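PDB 1Q67: mRNA-decapping enzyme subunit 1 from Saccharomyces cerevisiae, which acts with DCP2 in the decapping complex that removes the 7-methylguanine cap from mRNA, the main route to transcript degradation in yeast. Local coordinates for residues H43-W49 against E199-I205; Q62-Y68 against G141-R147; N160-R166 against L179-G183; G183-K187 against Y215-K219. All coordinates share one frame. Residues are numbered along the deposited sequence.

The four contacts sample the layers of a beta sandwich. Interaction 1 joins two strands of the five-stranded sheet and interaction 2 the two central strands of the four-stranded sheet; their centres lie about 11 Å apart, and the chain passes between sheets at the corner near Gly63, where Ala44 O and Gly63 N are 2.9 Å apart. Interaction 4 packs helix 208-223 on edge strand 183-187, and the helix also reaches Ile67 of interaction 2. Interaction 3 is peripheral, its centre about 22 Å from that of interaction 1, and shares Gly183 with interaction 4. Interaction 1 encloses 2 and 3 in sequence and interleaves with 4, so early and late parts of the chain complete one domain.

Interaction 1. Residues H43-W49 against E199-I205; sequences HASLYKW and EVYGIWI
Two extended strands, His43-Trp49 and Val200-Ile205, run antiparallel at 152° with axes 4.5 Å apart. Ser45 faces Trp204 and Tyr47 faces Gly202 in hydrogen-bonded pairs: Ser45 N to Trp204 O 2.8 Å, Trp204 N to Ser45 O 2.9 Å, and both Tyr47 N to Gly202 O and Gly202 N to Tyr47 O 2.8 Å. Trp49 N reaches Val200 O at 2.9 Å, and a water joins Trp49 O to Val200 N. This pairs the middle strand, 200-205, with neighbouring 43-50 in the five-stranded sheet of the PH-like Dcp1 fold. On the inner face Leu46 (t, p) sets CD1 between neighbours, 3.7 Å from Ile203 CG1 and 4.1 Å from Tyr201 CD2, while Ala44 CB leaves a shallow dip met by Ile203 CG2 at 3.8 Å. Lys48, fully trans, lays CG over a face of the Tyr201 ring and extends NZ to Glu199 OE1, a 2.6 Å salt bridge. On the other face Gly202 puts no side chain beside Tyr47 (m), whose CE1 lies 4.3 Å from Trp204 CB.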
loop_
_atom_site.group_PDB
_atom_site.type_symbol
_atom_site.label_atom_id
_atom_site.label_comp_id
_atom_site.label_asym_id
_atom_site.label_seq_id
_atom_site.Cartn_x
_atom_site.Cartn_y
_atom_site.Cartn_z
ATOM N N HIS B 43 2.083 -1.398 9.184
ATOM C CA HIS B 43 1.530 -1.325 7.840
ATOM C C HIS B 43 0.414 -0.305 7.651
ATOM O O HIS B 43 -0.639 -0.398 8.282
ATOM C CB HIS B 43 1.027 -2.717 7.452
ATOM C CG HIS B 43 1.990 -3.815 7.791
ATOM N ND1 HIS B 43 3.177 -4.001 7.112
ATOM C CD2 HIS B 43 1.975 -4.739 8.781
ATOM C CE1 HIS B 43 3.850 -4.992 7.669
ATOM N NE2 HIS B 43 3.145 -5.458 8.685
ATOM N N ALA B 44 0.648 0.656 6.765
ATOM C CA ALA B 44 -0.329 1.696 6.468
ATOM C C ALA B 44 -0.235 2.018 4.987
ATOM O O ALA B 44 0.857 2.098 4.436
ATOM C CB ALA B 44 -0.043 2.940 7.296
ATOM N N SER B 45 -1.381 2.198 4.346
ATOM C CA SER B 45 -1.410 2.497 2.921
ATOM C C SER B 45 -2.085 3.857 2.717
ATOM O O SER B 45 -3.121 4.142 3.320
ATOM C CB SER B 45 -2.166 1.387 2.178
ATOM O OG SER B 45 -2.069 1.571 0.778
ATOM N N LEU B 46 -1.498 4.678 1.854
ATOM C CA LEU B 46 -1.982 6.029 1.607
ATOM C C LEU B 46 -2.851 6.260 0.361
ATOM O O LEU B 46 -2.530 5.803 -0.739
ATOM C CB LEU B 46 -0.778 6.984 1.555
ATOM C CG LEU B 46 -1.098 8.481 1.549
ATOM C CD1 LEU B 46 -1.678 8.865 2.917
ATOM C CD2 LEU B 46 0.150 9.292 1.272
ATOM N N TYR B 47 -3.951 6.987 0.557
ATOM C CA TYR B 47 -4.867 7.349 -0.519
ATOM C C TYR B 47 -5.145 8.845 -0.423
ATOM O O TYR B 47 -5.015 9.445 0.644
ATOM C CB TYR B 47 -6.215 6.635 -0.400
ATOM C CG TYR B 47 -6.173 5.134 -0.487
ATOM C CD1 TYR B 47 -5.734 4.365 0.592
ATOM C CD2 TYR B 47 -6.604 4.475 -1.638
ATOM C CE1 TYR B 47 -5.731 2.979 0.527
ATOM C CE2 TYR B 47 -6.606 3.089 -1.712
ATOM C CZ TYR B 47 -6.170 2.348 -0.629
ATOM O OH TYR B 47 -6.190 0.972 -0.690
ATOM N N LYS B 48 -5.545 9.436 -1.541
ATOM C CA LYS B 48 -5.880 10.846 -1.569
ATOM C C LYS B 48 -7.261 10.991 -2.201
ATOM O O LYS B 48 -7.578 10.336 -3.201
ATOM C CB LYS B 48 -4.840 11.639 -2.367
ATOM C CG LYS B 48 -5.059 13.148 -2.303
ATOM C CD LYS B 48 -3.890 13.911 -2.890
ATOM C CE LYS B 48 -4.048 15.405 -2.651
ATOM N NZ LYS B 48 -2.807 16.150 -2.992
ATOM N N TRP B 49 -8.085 11.841 -1.601
ATOM C CA TRP B 49 -9.435 12.068 -2.093
ATOM C C TRP B 49 -9.464 13.028 -3.275
ATOM O O TRP B 49 -8.878 14.109 -3.228
ATOM C CB TRP B 49 -10.321 12.613 -0.964
ATOM C CG TRP B 49 -11.733 12.871 -1.391
ATOM C CD1 TRP B 49 -12.283 14.074 -1.733
ATOM C CD2 TRP B 49 -12.764 11.892 -1.565
ATOM N NE1 TRP B 49 -13.599 13.905 -2.112
ATOM C CE2 TRP B 49 -13.918 12.576 -2.019
ATOM C CE3 TRP B 49 -12.823 10.502 -1.388
ATOM C CZ2 TRP B 49 -15.117 11.917 -2.297
ATOM C CZ3 TRP B 49 -14.018 9.844 -1.663
ATOM C CH2 TRP B 49 -15.149 10.555 -2.115
ATOM N N GLU B 199 -6.537 19.645 1.745
ATOM C CA GLU B 199 -6.439 18.420 0.948
ATOM C C GLU B 199 -6.770 17.269 1.886
ATOM O O GLU B 199 -6.389 17.287 3.055
ATOM C CB GLU B 199 -5.033 18.248 0.375
ATOM C CG GLU B 199 -4.610 19.402 -0.497
ATOM C CD GLU B 199 -3.215 19.234 -1.043
ATOM O OE1 GLU B 199 -3.064 18.564 -2.086
ATOM O OE2 GLU B 199 -2.266 19.767 -0.421
ATOM N N VAL B 200 -7.484 16.277 1.373
ATOM C CA VAL B 200 -7.895 15.137 2.179
ATOM C C VAL B 200 -7.190 13.821 1.830
ATOM O O VAL B 200 -7.215 13.367 0.688
ATOM C CB VAL B 200 -9.423 14.936 2.067
ATOM C CG1 VAL B 200 -9.854 13.744 2.890
ATOM C CG2 VAL B 200 -10.149 16.202 2.534
ATOM N N TYR B 201 -6.558 13.219 2.831
ATOM C CA TYR B 201 -5.866 11.947 2.649
ATOM C C TYR B 201 -6.556 10.886 3.479
ATOM O O TYR B 201 -7.167 11.187 4.509
ATOM C CB TYR B 201 -4.396 12.029 3.090
ATOM C CG TYR B 201 -3.543 12.926 2.235
ATOM C CD1 TYR B 201 -3.482 14.301 2.475
ATOM C CD2 TYR B 201 -2.811 12.410 1.163
ATOM C CE1 TYR B 201 -2.714 15.141 1.670
ATOM C CE2 TYR B 201 -2.045 13.240 0.354
ATOM C CZ TYR B 201 -2.003 14.604 0.615
ATOM O OH TYR B 201 -1.254 15.431 -0.188
ATOM N N GLY B 202 -6.467 9.645 3.008
ATOM C CA GLY B 202 -7.046 8.521 3.717
ATOM C C GLY B 202 -5.922 7.531 3.994
ATOM O O GLY B 202 -5.121 7.225 3.113
ATOM N N ILE B 203 -5.839 7.038 5.220
ATOM C CA ILE B 203 -4.794 6.092 5.548
ATOM C C ILE B 203 -5.402 4.789 6.045
ATOM O O ILE B 203 -6.088 4.777 7.066
ATOM C CB ILE B 203 -3.842 6.646 6.639
ATOM C CG1 ILE B 203 -3.244 7.985 6.195
ATOM C CG2 ILE B 203 -2.712 5.652 6.890
ATOM C CD1 ILE B 203 -2.405 8.661 7.271
ATOM N N TRP B 204 -5.168 3.702 5.308
ATOM C CA TRP B 204 -5.667 2.391 5.715
ATOM C C TRP B 204 -4.598 1.794 6.614
ATOM O O TRP B 204 -3.441 1.671 6.215
ATOM C CB TRP B 204 -5.881 1.459 4.513
ATOM C CG TRP B 204 -6.365 0.095 4.934
ATOM C CD1 TRP B 204 -7.636 -0.244 5.298
ATOM C CD2 TRP B 204 -5.562 -1.077 5.153
ATOM N NE1 TRP B 204 -7.674 -1.546 5.736
ATOM C CE2 TRP B 204 -6.415 -2.083 5.654
ATOM C CE3 TRP B 204 -4.203 -1.376 4.967
ATOM C CZ2 TRP B 204 -5.954 -3.371 5.985
ATOM C CZ3 TRP B 204 -3.741 -2.664 5.295
ATOM C CH2 TRP B 204 -4.618 -3.641 5.795
ATOM N N ILE B 205 -4.979 1.423 7.827
ATOM C CA ILE B 205 -4.030 0.849 8.761
ATOM C C ILE B 205 -4.412 -0.593 9.085
ATOM O O ILE B 205 -5.534 -0.869 9.500
ATOM C CB ILE B 205 -3.966 1.685 10.053
ATOM C CG1 ILE B 205 -3.492 3.108 9.718
ATOM C CG2 ILE B 205 -3.035 1.020 11.055
ATOM C CD1 ILE B 205 -3.494 4.063 10.897
HETATM O O HOH W 1 -7.634 15.930 -1.484
#

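Interaction 2. Residues Q62-Y68 against G141-R147; sequences QGVLAIY and GLIILNR
Strands 64-68 and 141-146 lie antiparallel (161°, axes 4.7 Å apart), with Val64-Leu145, Ala66-Ile143 and Tyr68-Gly141 as hydrogen-bonded pairs and Leu65-Ile144 and Ile67-Leu142 between them. Leu145 N to Val64 O is 2.7 Å, Ala66 N to Ile143 O 2.8 Å, and Tyr68 N to Gly141 O 2.9 Å, each answered by a return bond. Leu65 (t, p) turns CD1 across the strand to Leu142 CG at 3.6 Å and Ile144 CG1 at 3.7 Å; Ile144 and Ile67 both take m, t on this same face, where Ile67 meets helix 208-223. Facing the other way are Val64 (t), Ala66, Ile143 (t, t) and Tyr68. Tyr68 adopts p, which brings its ring over Gly141, whose CA stands 4.1 Å from the ring centroid in a CH-pi contact; a CB there would clash. Tyr68 OH bonds Asp31 and shares a water with Leu142 O. At the strand's start Gly63, with phi 151° and psi -148°, turns a corner that only glycine readily makes. Asn146 (m) accepts Gln62 N on OD1 at 2.8 Å, and Arg147 lays a guanidinium face over Val64 CG2, its NE bonding Pro42 O. A corner that carries the chain from one sheet into the other fits the near-orthogonal beta sandwich of PH-like domains.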
loop_
_atom_site.group_PDB
_atom_site.type_symbol
_atom_site.label_atom_id
_atom_site.label_comp_id
_atom_site.label_asym_id
_atom_site.label_seq_id
_atom_site.Cartn_x
_atom_site.Cartn_y
_atom_site.Cartn_z
ATOM N N GLN B 62 3.065 3.053 1.013
ATOM C CA GLN B 62 2.571 2.027 1.941
ATOM C C GLN B 62 3.792 1.569 2.719
ATOM O O GLN B 62 4.865 1.395 2.143
ATOM C CB GLN B 62 2.032 0.784 1.225
ATOM C CG GLN B 62 1.283 1.013 -0.056
ATOM C CD GLN B 62 2.147 1.609 -1.136
ATOM O OE1 GLN B 62 3.340 1.314 -1.236
ATOM N NE2 GLN B 62 1.550 2.446 -1.959
ATOM N N GLY B 63 3.624 1.337 4.011
ATOM C CA GLY B 63 4.743 0.901 4.820
ATOM C C GLY B 63 4.594 1.337 6.259
ATOM O O GLY B 63 3.480 1.440 6.769
ATOM N N VAL B 64 5.717 1.595 6.917
ATOM C CA VAL B 64 5.697 2.016 8.305
ATOM C C VAL B 64 5.219 3.464 8.425
ATOM O O VAL B 64 5.710 4.358 7.727
ATOM C CB VAL B 64 7.093 1.891 8.947
ATOM C CG1 VAL B 64 7.019 2.291 10.412
ATOM C CG2 VAL B 64 7.596 0.456 8.834
ATOM N N LEU B 65 4.254 3.677 9.314
ATOM C CA LEU B 65 3.694 4.996 9.550
ATOM C C LEU B 65 4.112 5.447 10.939
ATOM O O LEU B 65 3.936 4.717 11.911
ATOM C CB LEU B 65 2.163 4.951 9.455
ATOM C CG LEU B 65 1.340 6.121 10.025
ATOM C CD1 LEU B 65 1.650 7.407 9.286
ATOM C CD2 LEU B 65 -0.137 5.792 9.890
ATOM N N ALA B 66 4.683 6.641 11.033
ATOM C CA ALA B 66 5.097 7.157 12.326
ATOM C C ALA B 66 4.683 8.611 12.496
ATOM O O ALA B 66 4.606 9.359 11.522
ATOM C CB ALA B 66 6.615 7.040 12.490
ATOM N N ILE B 67 4.412 8.986 13.743
ATOM C CA ILE B 67 4.057 10.347 14.107
ATOM C C ILE B 67 5.077 10.710 15.170
ATOM O O ILE B 67 5.286 9.969 16.133
ATOM C CB ILE B 67 2.638 10.435 14.661
ATOM C CG1 ILE B 67 1.655 10.167 13.520
ATOM C CG2 ILE B 67 2.393 11.818 15.272
ATOM C CD1 ILE B 67 0.256 9.977 13.975
ATOM N N TYR B 68 5.729 11.848 14.993
ATOM C CA TYR B 68 6.775 12.222 15.920
ATOM C C TYR B 68 6.810 13.713 16.209
ATOM O O TYR B 68 6.289 14.521 15.443
ATOM C CB TYR B 68 8.113 11.781 15.327
ATOM C CG TYR B 68 8.331 12.346 13.946
ATOM C CD1 TYR B 68 9.068 13.513 13.760
ATOM C CD2 TYR B 68 7.781 11.728 12.820
ATOM C CE1 TYR B 68 9.262 14.048 12.496
ATOM C CE2 TYR B 68 7.962 12.265 11.540
ATOM C CZ TYR B 68 8.712 13.426 11.394
ATOM O OH TYR B 68 8.933 13.968 10.146
ATOM N N GLY B 141 5.252 15.772 13.087
ATOM C CA GLY B 141 5.312 15.298 11.726
ATOM C C GLY B 141 4.770 13.896 11.606
ATOM O O GLY B 141 4.738 13.128 12.567
ATOM N N LEU B 142 4.315 13.574 10.408
ATOM C CA LEU B 142 3.805 12.247 10.115
ATOM C C LEU B 142 4.618 11.777 8.912
ATOM O O LEU B 142 4.912 12.558 7.999
ATOM C CB LEU B 142 2.310 12.305 9.781
ATOM C CG LEU B 142 1.638 11.034 9.250
ATOM C CD1 LEU B 142 0.141 11.066 9.558
ATOM C CD2 LEU B 142 1.873 10.929 7.742
ATOM N N ILE B 143 5.007 10.511 8.926
ATOM C CA ILE B 143 5.774 9.976 7.819
ATOM C C ILE B 143 5.430 8.516 7.553
ATOM O O ILE B 143 5.127 7.759 8.466
ATOM C CB ILE B 143 7.295 10.127 8.096
ATOM C CG1 ILE B 143 8.096 9.779 6.845
ATOM C CG2 ILE B 143 7.709 9.261 9.286
ATOM C CD1 ILE B 143 9.589 10.031 7.000
ATOM N N ILE B 144 5.425 8.152 6.279
ATOM C CA ILE B 144 5.182 6.782 5.878
ATOM C C ILE B 144 6.433 6.374 5.101
ATOM O O ILE B 144 6.809 7.024 4.118
ATOM C CB ILE B 144 3.951 6.646 4.979
ATOM C CG1 ILE B 144 2.683 6.969 5.781
ATOM C CG2 ILE B 144 3.869 5.220 4.445
ATOM C CD1 ILE B 144 1.431 7.004 4.941
ATOM N N LEU B 145 7.084 5.311 5.562
ATOM C CA LEU B 145 8.306 4.832 4.925
ATOM C C LEU B 145 8.010 3.560 4.150
ATOM O O LEU B 145 7.736 2.527 4.754
ATOM C CB LEU B 145 9.365 4.542 5.993
ATOM C CG LEU B 145 9.730 5.681 6.956
ATOM C CD1 LEU B 145 10.126 5.124 8.307
ATOM C CD2 LEU B 145 10.851 6.504 6.372
ATOM N N ASN B 146 8.051 3.627 2.821
ATOM C CA ASN B 146 7.789 2.430 2.015
ATOM C C ASN B 146 8.749 1.304 2.367
ATOM O O ASN B 146 9.944 1.533 2.545
ATOM C CB ASN B 146 7.891 2.741 0.519
ATOM C CG ASN B 146 6.676 3.481 0.005
ATOM O OD1 ASN B 146 5.738 3.743 0.762
ATOM N ND2 ASN B 146 6.677 3.820 -1.282
ATOM N N ARG B 147 8.206 0.094 2.477
ATOM C CA ARG B 147 8.975 -1.100 2.820
ATOM C C ARG B 147 9.549 -1.797 1.598
ATOM O O ARG B 147 10.643 -2.354 1.647
ATOM C CB ARG B 147 8.088 -2.113 3.546
ATOM C CG ARG B 147 7.775 -1.818 5.000
ATOM C CD ARG B 147 6.662 -2.748 5.474
ATOM N NE ARG B 147 6.464 -2.697 6.917
ATOM C CZ ARG B 147 7.273 -3.277 7.796
ATOM N NH1 ARG B 147 8.330 -3.956 7.367
ATOM N NH2 ARG B 147 7.032 -3.167 9.099
HETATM O O HOH W 2 6.177 -0.431 0.020
HETATM O O HOH W 3 7.376 13.990 7.953
#

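Interaction 3. Residues N160-R166 against L179-G183; sequences NSVVNKR and LECMG
Val163 overlaps the backbone of 179-181: its CG1 sits 3.6 Å from Leu179 O and 3.7 Å from Cys181 N, with the t rotamer turning this methyl to Cys181 SG at 4.1 Å. Residues 160-166 form regular helix, Asn164 N bonding Asn160 O at 2.8 Å, whereas 179-183 has no regular structure until Gly183. The nearest CA atoms are those of Asn160 and Cys181, 5.4 Å apart. Cys181 (m) directs SG at the helix, 3.5 Å from Asn164 OD1, and its CB comes within 3.5 Å of Asn160 OD1. No direct hydrogen bond crosses; two waters make the polar link. One donates to Asn160 OD1 (2.7 Å) and accepts from Met182 N (2.9 Å), and the other accepts from Asn160 ND2 (3.0 Å) and donates to Met182 O (2.8 Å). One turn after Val163, Arg166 (t, t, t) spreads a guanidinium face over Leu179 CD1, which is 3.1 Å from Arg166 NE, and its NH2 bonds Asn177 O. The contact closes the connection that contains helix 171-176: helix 160-169 is packed against the return segment that leads into strand 183-187, with Cys181 O held by Lys194 and Asn160 and Met182 both touching Leu222 of helix 208-223.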
loop_
_atom_site.group_PDB
_atom_site.type_symbol
_atom_site.label_atom_id
_atom_site.label_comp_id
_atom_site.label_asym_id
_atom_site.label_seq_id
_atom_site.Cartn_x
_atom_site.Cartn_y
_atom_site.Cartn_z
ATOM N N ASN B 160 -4.015 23.675 16.059
ATOM C CA ASN B 160 -5.026 24.657 15.689
ATOM C C ASN B 160 -4.728 26.035 16.291
ATOM O O ASN B 160 -4.914 27.056 15.634
ATOM C CB ASN B 160 -6.416 24.214 16.161
ATOM C CG ASN B 160 -6.868 22.924 15.518
ATOM O OD1 ASN B 160 -6.408 22.562 14.433
ATOM N ND2 ASN B 160 -7.789 22.225 16.179
ATOM N N SER B 161 -4.273 26.063 17.539
ATOM C CA SER B 161 -3.985 27.337 18.195
ATOM C C SER B 161 -2.929 28.123 17.431
ATOM O O SER B 161 -2.977 29.350 17.380
ATOM C CB SER B 161 -3.529 27.118 19.639
ATOM O OG SER B 161 -2.245 26.521 19.700
ATOM N N VAL B 162 -1.980 27.419 16.821
ATOM C CA VAL B 162 -0.937 28.090 16.056
ATOM C C VAL B 162 -1.509 28.612 14.743
ATOM O O VAL B 162 -1.190 29.720 14.322
ATOM C CB VAL B 162 0.260 27.142 15.801
ATOM C CG1 VAL B 162 1.276 27.791 14.855
ATOM C CG2 VAL B 162 0.927 26.812 17.135
ATOM N N VAL B 163 -2.374 27.829 14.104
ATOM C CA VAL B 163 -2.985 28.262 12.855
ATOM C C VAL B 163 -3.911 29.464 13.094
ATOM O O VAL B 163 -3.923 30.414 12.305
ATOM C CB VAL B 163 -3.799 27.122 12.192
ATOM C CG1 VAL B 163 -4.563 27.652 10.980
ATOM C CG2 VAL B 163 -2.863 26.005 11.753
ATOM N N ASN B 164 -4.682 29.422 14.179
ATOM C CA ASN B 164 -5.596 30.517 14.496
ATOM C C ASN B 164 -4.841 31.804 14.821
ATOM O O ASN B 164 -5.218 32.878 14.355
ATOM C CB ASN B 164 -6.513 30.137 15.666
ATOM C CG ASN B 164 -7.484 29.027 15.304
ATOM O OD1 ASN B 164 -7.946 28.936 14.160
ATOM N ND2 ASN B 164 -7.815 28.185 16.280
ATOM N N LYS B 165 -3.779 31.697 15.610
ATOM C CA LYS B 165 -2.984 32.866 15.953
ATOM C C LYS B 165 -2.422 33.467 14.666
ATOM O O LYS B 165 -2.488 34.683 14.444
ATOM C CB LYS B 165 -1.827 32.482 16.879
ATOM C CG LYS B 165 -0.956 33.671 17.288
ATOM C CD LYS B 165 0.374 33.230 17.877
ATOM C CE LYS B 165 0.225 32.643 19.274
ATOM N NZ LYS B 165 -0.028 33.695 20.298
ATOM N N ARG B 166 -1.871 32.600 13.824
ATOM C CA ARG B 166 -1.295 33.012 12.548
ATOM C C ARG B 166 -2.299 33.776 11.682
ATOM O O ARG B 166 -1.953 34.787 11.067
ATOM C CB ARG B 166 -0.788 31.777 11.796
ATOM C CG ARG B 166 -0.355 32.022 10.359
ATOM C CD ARG B 166 -0.149 30.685 9.648
ATOM N NE ARG B 166 0.109 30.823 8.216
ATOM C CZ ARG B 166 1.296 31.098 7.692
ATOM N NH1 ARG B 166 2.349 31.268 8.481
ATOM N NH2 ARG B 166 1.433 31.191 6.377
ATOM N N LEU B 179 -3.353 29.094 5.258
ATOM C CA LEU B 179 -3.312 27.884 6.068
ATOM C C LEU B 179 -4.557 27.813 6.939
ATOM O O LEU B 179 -4.916 28.793 7.592
ATOM C CB LEU B 179 -2.072 27.884 6.971
ATOM C CG LEU B 179 -0.683 27.900 6.325
ATOM C CD1 LEU B 179 0.381 27.859 7.415
ATOM C CD2 LEU B 179 -0.530 26.707 5.395
ATOM N N GLU B 180 -5.219 26.659 6.939
ATOM C CA GLU B 180 -6.409 26.461 7.760
ATOM C C GLU B 180 -6.230 25.263 8.682
ATOM O O GLU B 180 -5.377 24.405 8.437
ATOM C CB GLU B 180 -7.655 26.290 6.888
ATOM C CG GLU B 180 -8.224 27.628 6.418
ATOM C CD GLU B 180 -9.570 27.499 5.735
ATOM O OE1 GLU B 180 -10.506 26.942 6.354
ATOM O OE2 GLU B 180 -9.698 27.965 4.581
ATOM N N CYS B 181 -7.022 25.209 9.749
ATOM C CA CYS B 181 -6.913 24.120 10.707
ATOM C C CYS B 181 -7.069 22.736 10.088
ATOM O O CYS B 181 -7.986 22.482 9.301
ATOM C CB CYS B 181 -7.934 24.296 11.833
ATOM S SG CYS B 181 -7.552 25.665 12.960
ATOM N N MET B 182 -6.158 21.842 10.460
ATOM C CA MET B 182 -6.178 20.481 9.966
ATOM C C MET B 182 -7.289 19.738 10.688
ATOM O O MET B 182 -7.869 20.256 11.647
ATOM C CB MET B 182 -4.832 19.809 10.233
ATOM C CG MET B 182 -3.655 20.509 9.564
ATOM S SD MET B 182 -2.049 19.724 9.900
ATOM C CE MET B 182 -2.244 18.207 8.934
ATOM N N GLY B 183 -7.582 18.525 10.229
ATOM C CA GLY B 183 -8.623 17.731 10.852
ATOM C C GLY B 183 -8.382 16.239 10.729
ATOM O O GLY B 183 -7.636 15.793 9.860
HETATM O O HOH W 4 -4.453 22.652 12.639
HETATM O O HOH W 5 -8.877 20.133 14.270
#

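Interaction 4. Residues G183-K187 against Y215-K219; sequences GVEVK and YELIK
Midway along helix 208-223, residues 215-219 present one flank to the edge strand 183-187. Helix and strand run nearly antiparallel at 164°, axes 8.2 Å apart, and the strand is fully extended, so Val184 and Val186 point at the helix while Glu185 between them points away. Tyr215 comes first. Its t rotamer stands the ring beside the strand, with CE1 3.5 Å from Val184 O near the ring plane and 3.8 Å from Glu185 CA; its CD1 lies 4.0 Å from Val184 CG2, and its CB meets Val186 CG2 at 3.4 Å. Glu216 points away and Leu217 is out of the strand's reach, packing instead on Ile67 of the other sheet. Ile218 (m, t), one turn after Tyr215 and buried, points at Val184 (m) and also touches Ile67 and Ile193. Lys219 N bonds Tyr215 O at 3.0 Å, closing the helical turn, and Lys219 CB is 4.1 Å from Val184 CG2, while its NZ forms a salt bridge with Glu223. The helix packs across an opening of the sandwich, as the C-terminal helix does in PH-like domains. With no hydrogen bond or salt bridge between the segments, their association rests on apolar burial and shape; the salt bridge Lys187 NZ to Glu185 OE1 (3.0 Å) lies within the strand, on the side turned from the helix.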
loop_
_atom_site.group_PDB
_atom_site.type_symbol
_atom_site.label_atom_id
_atom_site.label_comp_id
_atom_site.label_asym_id
_atom_site.label_seq_id
_atom_site.Cartn_x
_atom_site.Cartn_y
_atom_site.Cartn_z
ATOM N N GLY B 183 -7.582 18.525 10.229
ATOM C CA GLY B 183 -8.623 17.731 10.852
ATOM C C GLY B 183 -8.382 16.239 10.729
ATOM O O GLY B 183 -7.636 15.793 9.860
ATOM N N VAL B 184 -9.010 15.466 11.610
ATOM C CA VAL B 184 -8.878 14.018 11.586
ATOM C C VAL B 184 -10.166 13.339 12.005
ATOM O O VAL B 184 -10.892 13.835 12.860
ATOM C CB VAL B 184 -7.751 13.505 12.522
ATOM C CG1 VAL B 184 -6.412 13.962 11.999
ATOM C CG2 VAL B 184 -7.969 14.005 13.960
ATOM N N GLU B 185 -10.434 12.192 11.393
ATOM C CA GLU B 185 -11.618 11.411 11.697
ATOM C C GLU B 185 -11.368 9.974 11.278
ATOM O O GLU B 185 -10.454 9.682 10.508
ATOM C CB GLU B 185 -12.831 11.942 10.931
ATOM C CG GLU B 185 -12.781 11.661 9.441
ATOM C CD GLU B 185 -13.988 12.198 8.694
ATOM O OE1 GLU B 185 -15.131 11.844 9.066
ATOM O OE2 GLU B 185 -13.795 12.972 7.728
ATOM N N VAL B 186 -12.186 9.078 11.803
ATOM C CA VAL B 186 -12.089 7.683 11.456
ATOM C C VAL B 186 -13.396 7.340 10.769
ATOM O O VAL B 186 -14.471 7.521 11.334
ATOM C CB VAL B 186 -11.922 6.797 12.696
ATOM C CG1 VAL B 186 -11.987 5.330 12.290
ATOM C CG2 VAL B 186 -10.596 7.094 13.366
ATOM N N LYS B 187 -13.301 6.869 9.533
ATOM C CA LYS B 187 -14.483 6.493 8.778
ATOM C C LYS B 187 -14.305 5.048 8.348
ATOM O O LYS B 187 -13.549 4.738 7.422
ATOM C CB LYS B 187 -14.650 7.409 7.567
ATOM C CG LYS B 187 -16.061 7.436 7.008
ATOM C CD LYS B 187 -16.302 8.717 6.220
ATOM C CE LYS B 187 -16.148 9.947 7.109
ATOM N NZ LYS B 187 -16.276 11.224 6.341
ATOM N N TYR B 215 -5.890 8.238 15.603
ATOM C CA TYR B 215 -6.923 9.260 15.550
ATOM C C TYR B 215 -6.885 10.089 16.839
ATOM O O TYR B 215 -6.956 11.317 16.810
ATOM C CB TYR B 215 -8.299 8.598 15.397
ATOM C CG TYR B 215 -9.447 9.505 15.779
ATOM C CD1 TYR B 215 -9.775 10.617 15.005
ATOM C CD2 TYR B 215 -10.162 9.285 16.953
ATOM C CE1 TYR B 215 -10.784 11.492 15.396
ATOM C CE2 TYR B 215 -11.169 10.153 17.357
ATOM C CZ TYR B 215 -11.474 11.254 16.577
ATOM O OH TYR B 215 -12.442 12.133 17.005
ATOM N N GLU B 216 -6.764 9.396 17.965
ATOM C CA GLU B 216 -6.725 10.032 19.280
ATOM C C GLU B 216 -5.474 10.896 19.453
ATOM O O GLU B 216 -5.538 11.995 20.007
ATOM C CB GLU B 216 -6.754 8.963 20.376
ATOM C CG GLU B 216 -7.773 9.208 21.466
ATOM C CD GLU B 216 -9.169 8.822 21.045
ATOM O OE1 GLU B 216 -9.384 7.620 20.787
ATOM O OE2 GLU B 216 -10.049 9.711 20.973
ATOM N N LEU B 217 -4.332 10.394 18.992
ATOM C CA LEU B 217 -3.094 11.151 19.100
ATOM C C LEU B 217 -3.117 12.422 18.247
ATOM O O LEU B 217 -2.781 13.501 18.724
ATOM C CB LEU B 217 -1.899 10.286 18.694
ATOM C CG LEU B 217 -0.561 11.022 18.581
ATOM C CD1 LEU B 217 -0.182 11.600 19.939
ATOM C CD2 LEU B 217 0.520 10.057 18.085
ATOM N N ILE B 218 -3.508 12.305 16.985
ATOM C CA ILE B 218 -3.532 13.477 16.123
ATOM C C ILE B 218 -4.530 14.517 16.626
ATOM O O ILE B 218 -4.257 15.719 16.603
ATOM C CB ILE B 218 -3.877 13.105 14.672
ATOM C CG1 ILE B 218 -2.795 12.173 14.109
ATOM C CG2 ILE B 218 -3.976 14.373 13.826
ATOM C CD1 ILE B 218 -3.142 11.576 12.761
ATOM N N LYS B 219 -5.684 14.040 17.074
ATOM C CA LYS B 219 -6.729 14.895 17.613
ATOM C C LYS B 219 -6.134 15.679 18.775
ATOM O O LYS B 219 -6.292 16.894 18.865
ATOM C CB LYS B 219 -7.889 14.023 18.105
ATOM C CG LYS B 219 -9.056 14.765 18.731
ATOM C CD LYS B 219 -9.886 15.484 17.694
ATOM C CE LYS B 219 -11.175 16.020 18.314
ATOM N NZ LYS B 219 -11.876 16.990 17.415
#